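PDB 4XE7: uncharacterized protein from Bacillus thuringiensis serovar kurstaki, which is an actin-like ParM protein that probably polymerises into nucleotide-dependent cytoskeletal filaments, which in relatives segregate plasmid DNA. Local coordinates for residues D365-Y378 with G389-F402. Numbering follows the deposited sequence.
Sequences DKNIVVGGGVLFGY and GFILPKNIQESAYF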
ATOM      1  N   ASP A 365       9.152   1.319 -23.969  1.00 22.10           N
ATOM      2  CA  ASP A 365       8.988   2.694 -24.423  1.00 23.74           C
ATOM      3  C   ASP A 365       9.147   3.636 -23.254  1.00 23.23           C
ATOM      4  O   ASP A 365       9.769   4.701 -23.360  1.00 21.42           O
ATOM      5  CB  ASP A 365       7.625   2.882 -25.087  1.00 24.85           C
ATOM      6  CG  ASP A 365       7.504   2.107 -26.378  1.00 31.55           C
ATOM      7  OD1 ASP A 365       8.449   2.188 -27.201  1.00 24.25           O
ATOM      8  OD2 ASP A 365       6.481   1.407 -26.562  1.00 25.55           O
ATOM      9  N   LYS A 366       8.581   3.221 -22.131  1.00 26.79           N
ATOM     10  CA  LYS A 366       8.708   3.954 -20.888  1.00 22.59           C
ATOM     11  C   LYS A 366       9.378   3.061 -19.842  1.00 21.72           C
ATOM     12  O   LYS A 366       9.014   1.897 -19.681  1.00 21.35           O
ATOM     13  CB  LYS A 366       7.333   4.423 -20.399  1.00 23.06           C
ATOM     14  CG  LYS A 366       6.647   5.417 -21.330  1.00 28.77           C
ATOM     15  CD  LYS A 366       7.289   6.796 -21.214  1.00 33.80           C
ATOM     16  CE  LYS A 366       6.407   7.893 -21.818  1.00 36.15           C
ATOM     17  NZ  LYS A 366       6.145   7.658 -23.247  1.00 29.81           N
ATOM     18  N   ASN A 367      10.356   3.592 -19.135  1.00 20.81           N
ATOM     19  CA  ASN A 367      10.943   2.836 -18.036  1.00 19.94           C
ATOM     20  C   ASN A 367      10.577   3.490 -16.698  1.00 23.42           C
ATOM     21  O   ASN A 367      11.039   4.584 -16.386  1.00 22.20           O
ATOM     22  CB  ASN A 367      12.461   2.718 -18.228  1.00 20.27           C
ATOM     23  CG  ASN A 367      13.071   1.581 -17.414  1.00 27.01           C
ATOM     24  OD1 ASN A 367      12.355   0.720 -16.891  1.00 27.05           O
ATOM     25  ND2 ASN A 367      14.398   1.586 -17.284  1.00 18.54           N
ATOM     26  N   ILE A 368       9.725   2.815 -15.924  1.00 15.29           N
ATOM     27  CA  ILE A 368       9.133   3.406 -14.726  1.00 18.76           C
ATOM     28  C   ILE A 368       9.657   2.784 -13.430  1.00 20.77           C
ATOM     29  O   ILE A 368       9.819   1.571 -13.362  1.00 21.45           O
ATOM     30  CB  ILE A 368       7.590   3.261 -14.765  1.00 19.32           C
ATOM     31  CG1 ILE A 368       7.057   3.753 -16.112  1.00 25.14           C
ATOM     32  CG2 ILE A 368       6.953   4.017 -13.597  1.00 21.08           C
ATOM     33  CD1 ILE A 368       5.551   3.571 -16.315  1.00 20.82           C
ATOM     34  N   VAL A 369       9.923   3.612 -12.408  1.00 16.59           N
ATOM     35  CA  VAL A 369      10.283   3.097 -11.093  1.00 13.29           C
ATOM     36  C   VAL A 369       9.193   3.430 -10.085  1.00 15.48           C
ATOM     37  O   VAL A 369       8.593   4.503 -10.132  1.00 24.00           O
ATOM     38  CB  VAL A 369      11.640   3.639 -10.589  1.00 19.46           C
ATOM     39  CG1 VAL A 369      12.764   3.121 -11.459  1.00 17.11           C
ATOM     40  CG2 VAL A 369      11.651   5.189 -10.526  1.00 16.22           C
ATOM     41  N   VAL A 370       8.910   2.480  -9.200  1.00 13.34           N
ATOM     42  CA  VAL A 370       7.954   2.675  -8.114  1.00 14.20           C
ATOM     43  C   VAL A 370       8.509   1.948  -6.926  1.00 20.11           C
ATOM     44  O   VAL A 370       9.471   1.195  -7.073  1.00 18.87           O
ATOM     45  CB  VAL A 370       6.531   2.136  -8.443  1.00 20.81           C
ATOM     46  CG1 VAL A 370       5.972   2.822  -9.660  1.00 18.37           C
ATOM     47  CG2 VAL A 370       6.565   0.640  -8.650  1.00 15.84           C
ATOM     48  N   GLY A 371       7.914   2.161  -5.751  1.00 19.68           N
ATOM     49  CA  GLY A 371       8.293   1.415  -4.566  1.00 21.18           C
ATOM     50  C   GLY A 371       9.083   2.285  -3.609  1.00 22.77           C
ATOM     51  O   GLY A 371       9.557   3.339  -4.004  1.00 21.34           O
ATOM     52  N   GLY A 372       9.234   1.827  -2.364  1.00 24.35           N
ATOM     53  CA  GLY A 372       9.971   2.545  -1.337  1.00 22.03           C
ATOM     54  C   GLY A 372      11.439   2.781  -1.674  1.00 21.41           C
ATOM     55  O   GLY A 372      12.052   3.715  -1.162  1.00 22.30           O
ATOM     56  N   GLY A 373      12.002   1.928  -2.522  1.00 14.62           N
ATOM     57  CA  GLY A 373      13.375   2.075  -2.974  1.00 15.96           C
ATOM     58  C   GLY A 373      13.610   3.368  -3.752  1.00 22.80           C
ATOM     59  O   GLY A 373      14.703   3.928  -3.737  1.00 22.59           O
ATOM     60  N   VAL A 374      12.587   3.846  -4.450  1.00 17.77           N
ATOM     61  CA  VAL A 374      12.714   5.104  -5.179  1.00 19.55           C
ATOM     62  C   VAL A 374      12.888   6.259  -4.201  1.00 25.34           C
ATOM     63  O   VAL A 374      13.629   7.209  -4.461  1.00 13.49           O
ATOM     64  CB  VAL A 374      11.501   5.357  -6.083  1.00 17.04           C
ATOM     65  CG1 VAL A 374      11.663   6.634  -6.856  1.00 18.71           C
ATOM     66  CG2 VAL A 374      11.322   4.201  -7.060  1.00 16.52           C
ATOM     67  N   LEU A 375      12.214   6.149  -3.063  1.00 23.40           N
ATOM     68  CA  LEU A 375      12.284   7.160  -2.022  1.00 24.48           C
ATOM     69  C   LEU A 375      13.650   7.153  -1.346  1.00 24.31           C
ATOM     70  O   LEU A 375      14.235   8.199  -1.115  1.00 18.79           O
ATOM     71  CB  LEU A 375      11.190   6.918  -0.988  1.00 28.01           C
ATOM     72  CG  LEU A 375       9.754   6.845  -1.511  1.00 33.85           C
ATOM     73  CD1 LEU A 375       8.816   6.366  -0.405  1.00 43.19           C
ATOM     74  CD2 LEU A 375       9.300   8.181  -2.059  1.00 29.63           C
ATOM     75  N   PHE A 376      14.148   5.967  -1.023  1.00 22.94           N
ATOM     76  CA  PHE A 376      15.481   5.840  -0.440  1.00 28.35           C
ATOM     77  C   PHE A 376      16.568   6.329  -1.406  1.00 25.03           C
ATOM     78  O   PHE A 376      17.493   7.074  -1.012  1.00 20.78           O
ATOM     79  CB  PHE A 376      15.745   4.382  -0.035  1.00 22.25           C
ATOM     80  CG  PHE A 376      17.130   4.140   0.523  1.00 19.72           C
ATOM     81  CD1 PHE A 376      17.497   4.660   1.758  1.00 20.85           C
ATOM     82  CD2 PHE A 376      18.054   3.391  -0.183  1.00 19.63           C
ATOM     83  CE1 PHE A 376      18.768   4.443   2.269  1.00 22.63           C
ATOM     84  CE2 PHE A 376      19.321   3.152   0.329  1.00 24.43           C
ATOM     85  CZ  PHE A 376      19.680   3.685   1.558  1.00 20.86           C
ATOM     86  N   GLY A 377      16.439   5.922  -2.670  1.00 14.58           N
ATOM     87  CA  GLY A 377      17.444   6.200  -3.695  1.00 15.97           C
ATOM     88  C   GLY A 377      17.188   7.443  -4.518  1.00 17.99           C
ATOM     89  O   GLY A 377      17.888   7.696  -5.503  1.00 25.28           O
ATOM     90  N   TYR A 378      16.206   8.236  -4.096  1.00 15.73           N
ATOM     91  CA  TYR A 378      15.770   9.408  -4.856  1.00 20.40           C
ATOM     92  C   TYR A 378      16.917  10.360  -5.248  1.00 21.23           C
ATOM     93  O   TYR A 378      16.943  10.845  -6.375  1.00 18.22           O
ATOM     94  CB  TYR A 378      14.690  10.191  -4.077  1.00 17.57           C
ATOM     95  CG  TYR A 378      14.109  11.347  -4.880  1.00 22.21           C
ATOM     96  CD1 TYR A 378      14.600  12.640  -4.741  1.00 25.61           C
ATOM     97  CD2 TYR A 378      13.088  11.135  -5.801  1.00 22.70           C
ATOM     98  CE1 TYR A 378      14.076  13.707  -5.508  1.00 23.12           C
ATOM     99  CE2 TYR A 378      12.566  12.178  -6.558  1.00 24.41           C
ATOM    100  CZ  TYR A 378      13.059  13.464  -6.402  1.00 28.60           C
ATOM    101  OH  TYR A 378      12.537  14.498  -7.155  1.00 31.02           O
ATOM    102  N   GLY A 389      12.031   8.778 -21.699  1.00 29.57           N
ATOM    103  CA  GLY A 389      11.303   7.540 -21.502  1.00 25.52           C
ATOM    104  C   GLY A 389      11.401   7.032 -20.066  1.00 24.54           C
ATOM    105  O   GLY A 389      10.630   6.148 -19.684  1.00 21.52           O
ATOM    106  N   PHE A 390      12.330   7.581 -19.278  1.00 27.86           N
ATOM    107  CA  PHE A 390      12.450   7.207 -17.862  1.00 24.57           C
ATOM    108  C   PHE A 390      11.506   8.019 -16.990  1.00 30.80           C
ATOM    109  O   PHE A 390      11.511   9.252 -17.017  1.00 30.59           O
ATOM    110  CB  PHE A 390      13.880   7.379 -17.349  1.00 19.25           C
ATOM    111  CG  PHE A 390      14.073   6.895 -15.935  1.00 26.51           C
ATOM    112  CD1 PHE A 390      13.881   7.752 -14.852  1.00 28.25           C
ATOM    113  CD2 PHE A 390      14.444   5.579 -15.686  1.00 25.48           C
ATOM    114  CE1 PHE A 390      14.047   7.300 -13.539  1.00 23.70           C
ATOM    115  CE2 PHE A 390      14.615   5.120 -14.383  1.00 19.60           C
ATOM    116  CZ  PHE A 390      14.415   5.984 -13.308  1.00 23.83           C
ATOM    117  N   ILE A 391      10.705   7.317 -16.203  1.00 18.92           N
ATOM    118  CA  ILE A 391       9.686   7.974 -15.399  1.00 25.03           C
ATOM    119  C   ILE A 391       9.887   7.722 -13.911  1.00 23.64           C
ATOM    120  O   ILE A 391       9.870   6.576 -13.449  1.00 22.18           O
ATOM    121  CB  ILE A 391       8.272   7.493 -15.785  1.00 32.87           C
ATOM    122  CG1 ILE A 391       8.028   7.690 -17.287  1.00 36.15           C
ATOM    123  CG2 ILE A 391       7.232   8.204 -14.958  1.00 24.78           C
ATOM    124  CD1 ILE A 391       8.250   9.107 -17.756  1.00 45.30           C
ATOM    125  N   LEU A 392      10.095   8.795 -13.166  1.00 15.79           N
ATOM    126  CA  LEU A 392      10.084   8.741 -11.712  1.00 21.52           C
ATOM    127  C   LEU A 392       8.844   9.529 -11.326  1.00 26.30           C
ATOM    128  O   LEU A 392       8.856  10.749 -11.400  1.00 26.74           O
ATOM    129  CB  LEU A 392      11.361   9.343 -11.120  1.00 21.02           C
ATOM    130  CG  LEU A 392      11.820   8.936  -9.720  1.00 23.19           C
ATOM    131  CD1 LEU A 392      13.206   9.508  -9.428  1.00 23.22           C
ATOM    132  CD2 LEU A 392      10.818   9.394  -8.674  1.00 13.22           C
ATOM    133  N   PRO A 393       7.757   8.829 -10.962  1.00 21.97           N
ATOM    134  CA  PRO A 393       6.438   9.459 -10.778  1.00 33.71           C
ATOM    135  C   PRO A 393       6.468  10.552  -9.717  1.00 39.94           C
ATOM    136  O   PRO A 393       7.082  10.356  -8.657  1.00 27.48           O
ATOM    137  CB  PRO A 393       5.524   8.289 -10.327  1.00 18.03           C
ATOM    138  CG  PRO A 393       6.260   7.026 -10.732  1.00 23.39           C
ATOM    139  CD  PRO A 393       7.742   7.390 -10.653  1.00 24.57           C
ATOM    140  N   LYS A 394       5.824  11.684  -9.999  1.00 46.71           N
ATOM    141  CA  LYS A 394       5.793  12.808  -9.063  1.00 50.45           C
ATOM    142  C   LYS A 394       5.200  12.398  -7.718  1.00 40.04           C
ATOM    143  O   LYS A 394       5.677  12.828  -6.668  1.00 40.89           O
ATOM    144  CB  LYS A 394       5.000  13.975  -9.653  1.00 56.80           C
ATOM    145  CG  LYS A 394       5.799  14.849 -10.598  1.00 66.08           C
ATOM    146  CD  LYS A 394       6.032  16.229 -10.009  1.00 78.14           C
ATOM    147  CE  LYS A 394       6.758  17.141 -10.989  1.00 81.48           C
ATOM    148  NZ  LYS A 394       7.925  17.819 -10.357  1.00 81.13           N
ATOM    149  N   ASN A 395       4.178  11.550  -7.776  1.00 37.70           N
ATOM    150  CA  ASN A 395       3.466  11.038  -6.602  1.00 37.40           C
ATOM    151  C   ASN A 395       3.989   9.685  -6.096  1.00 33.19           C
ATOM    152  O   ASN A 395       3.233   8.873  -5.533  1.00 30.19           O
ATOM    153  CB  ASN A 395       1.991  10.909  -6.947  1.00 42.54           C
ATOM    154  CG  ASN A 395       1.789  10.267  -8.297  1.00 39.21           C
ATOM    155  OD1 ASN A 395       2.728   9.704  -8.855  1.00 47.71           O
ATOM    156  ND2 ASN A 395       0.577  10.358  -8.840  1.00 33.41           N
ATOM    157  N   ILE A 396       5.284   9.458  -6.298  1.00 27.27           N
ATOM    158  CA  ILE A 396       5.983   8.247  -5.851  1.00 23.98           C
ATOM    159  C   ILE A 396       5.694   7.910  -4.386  1.00 26.13           C
ATOM    160  O   ILE A 396       5.702   6.743  -3.989  1.00 17.75           O
ATOM    161  CB  ILE A 396       7.514   8.410  -6.061  1.00 29.31           C
ATOM    162  CG1 ILE A 396       8.269   7.136  -5.714  1.00 26.52           C
ATOM    163  CG2 ILE A 396       8.047   9.591  -5.227  1.00 33.39           C
ATOM    164  CD1 ILE A 396       8.043   6.009  -6.685  1.00 36.33           C
ATOM    165  N   GLN A 397       5.419   8.929  -3.574  1.00 32.55           N
ATOM    166  CA  GLN A 397       5.092   8.705  -2.170  1.00 31.99           C
ATOM    167  C   GLN A 397       3.841   7.821  -2.007  1.00 31.56           C
ATOM    168  O   GLN A 397       3.660   7.162  -0.980  1.00 27.72           O
ATOM    169  CB  GLN A 397       4.895  10.050  -1.450  1.00 44.33           C
ATOM    170  CG  GLN A 397       6.085  11.002  -1.586  1.00 51.05           C
ATOM    171  CD  GLN A 397       5.960  12.251  -0.718  1.00 56.88           C
ATOM    172  OE1 GLN A 397       5.887  12.167   0.511  1.00 51.56           O
ATOM    173  NE2 GLN A 397       5.939  13.416  -1.360  1.00 59.20           N
ATOM    174  N   GLU A 398       2.995   7.786  -3.034  1.00 35.53           N
ATOM    175  CA  GLU A 398       1.762   7.003  -2.964  1.00 36.70           C
ATOM    176  C   GLU A 398       1.901   5.623  -3.609  1.00 30.66           C
ATOM    177  O   GLU A 398       0.888   4.974  -3.912  1.00 30.21           O
ATOM    178  CB  GLU A 398       0.605   7.778  -3.609  1.00 31.68           C
ATOM    179  CG  GLU A 398       0.127   8.969  -2.768  1.00 42.64           C
ATOM    180  CD  GLU A 398       0.022   8.639  -1.278  1.00 52.90           C
ATOM    181  OE1 GLU A 398      -0.654   7.647  -0.910  1.00 51.61           O
ATOM    182  OE2 GLU A 398       0.632   9.372  -0.470  1.00 58.43           O
ATOM    183  N   SER A 399       3.149   5.179  -3.793  1.00 19.11           N
ATOM    184  CA  SER A 399       3.466   3.914  -4.480  1.00 23.48           C
ATOM    185  C   SER A 399       2.733   2.684  -3.949  1.00 25.92           C
ATOM    186  O   SER A 399       2.282   1.827  -4.730  1.00 22.38           O
ATOM    187  CB  SER A 399       4.977   3.613  -4.416  1.00 22.44           C
ATOM    188  OG  SER A 399       5.700   4.445  -5.280  1.00 30.76           O
ATOM    189  N   ALA A 400       2.651   2.576  -2.630  1.00 22.78           N
ATOM    190  CA  ALA A 400       1.997   1.430  -2.002  1.00 35.52           C
ATOM    191  C   ALA A 400       0.551   1.240  -2.481  1.00 29.90           C
ATOM    192  O   ALA A 400       0.043   0.127  -2.481  1.00 32.99           O
ATOM    193  CB  ALA A 400       2.030   1.574  -0.496  1.00 40.14           C
ATOM    194  N   TYR A 401      -0.080   2.327  -2.920  1.00 34.12           N
ATOM    195  CA  TYR A 401      -1.493   2.312  -3.281  1.00 28.53           C
ATOM    196  C   TYR A 401      -1.753   2.569  -4.773  1.00 22.30           C
ATOM    197  O   TYR A 401      -2.858   2.918  -5.166  1.00 23.79           O
ATOM    198  CB  TYR A 401      -2.237   3.340  -2.419  1.00 22.97           C
ATOM    199  CG  TYR A 401      -2.183   2.985  -0.950  1.00 28.44           C
ATOM    200  CD1 TYR A 401      -2.985   1.961  -0.435  1.00 32.85           C
ATOM    201  CD2 TYR A 401      -1.315   3.632  -0.084  1.00 25.80           C
ATOM    202  CE1 TYR A 401      -2.937   1.611   0.895  1.00 29.83           C
ATOM    203  CE2 TYR A 401      -1.250   3.283   1.254  1.00 23.61           C
ATOM    204  CZ  TYR A 401      -2.066   2.278   1.742  1.00 31.17           C
ATOM    205  OH  TYR A 401      -2.015   1.929   3.081  1.00 34.38           O
ATOM    206  N   PHE A 402      -0.735   2.401  -5.608  1.00 26.38           N
ATOM    207  CA  PHE A 402      -0.895   2.679  -7.037  1.00 20.22           C
ATOM    208  C   PHE A 402      -1.936   1.740  -7.664  1.00 19.81           C
ATOM    209  O   PHE A 402      -2.646   2.112  -8.602  1.00 19.52           O
ATOM    210  CB  PHE A 402       0.445   2.538  -7.780  1.00 19.32           C
ATOM    211  CG  PHE A 402       1.308   3.797  -7.774  1.00 21.72           C
ATOM    212  CD1 PHE A 402       0.877   4.968  -7.180  1.00 20.19           C
ATOM    213  CD2 PHE A 402       2.555   3.793  -8.397  1.00 29.54           C
ATOM    214  CE1 PHE A 402       1.661   6.107  -7.205  1.00 23.44           C
ATOM    215  CE2 PHE A 402       3.341   4.920  -8.429  1.00 26.54           C
ATOM    216  CZ  PHE A 402       2.899   6.087  -7.826  1.00 27.27           C
TER
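Asn367 and Ile391 lie on adjacent parallel strands of a five-stranded sheet in this actin-like fold, 390-391 being its edge strand. Asn367 N gives to Gly389 O at 2.6 Å, Ile391 N to Asn367 O, and Val369 N to Ile391 O; strand 232-237 flanks 366-370 on its other side. Past Val369 the segments diverge: Pro393 CD sits 3.1 Å from Val369 O, a buried carbonyl with no hydrogen-bond partner, and 389-402 continues into the 3-10 segment 396-400.

Among apolar contacts, Ile368 and Ile391 run side by side on one face; on the other Val369 CG1 meets the Phe390 ring near CZ. Leu392 CD2 presses on Val374 CG1, a tight 3.4 Å, and lies at the Tyr378 ring edge near CE2. Ile396 CG1, anti to the backbone N (chi1 -176°), reaches Val374, and a bend at chi2 (70°) lays CD1 against Val374 CB and Val370 CA; CG2 touches Leu375 CD2. Val370 CG1 meets the Phe402 ring edge, 3.6 Å from CE2.

Gly371 leads into helix 372-376; this glycine-rich segment probably lines the nucleotide site, as in relatives. Gly371 N bonds weakly to Ser399 OG, which donates to Ile396 O at 2.6 Å, on an in-plane lone pair.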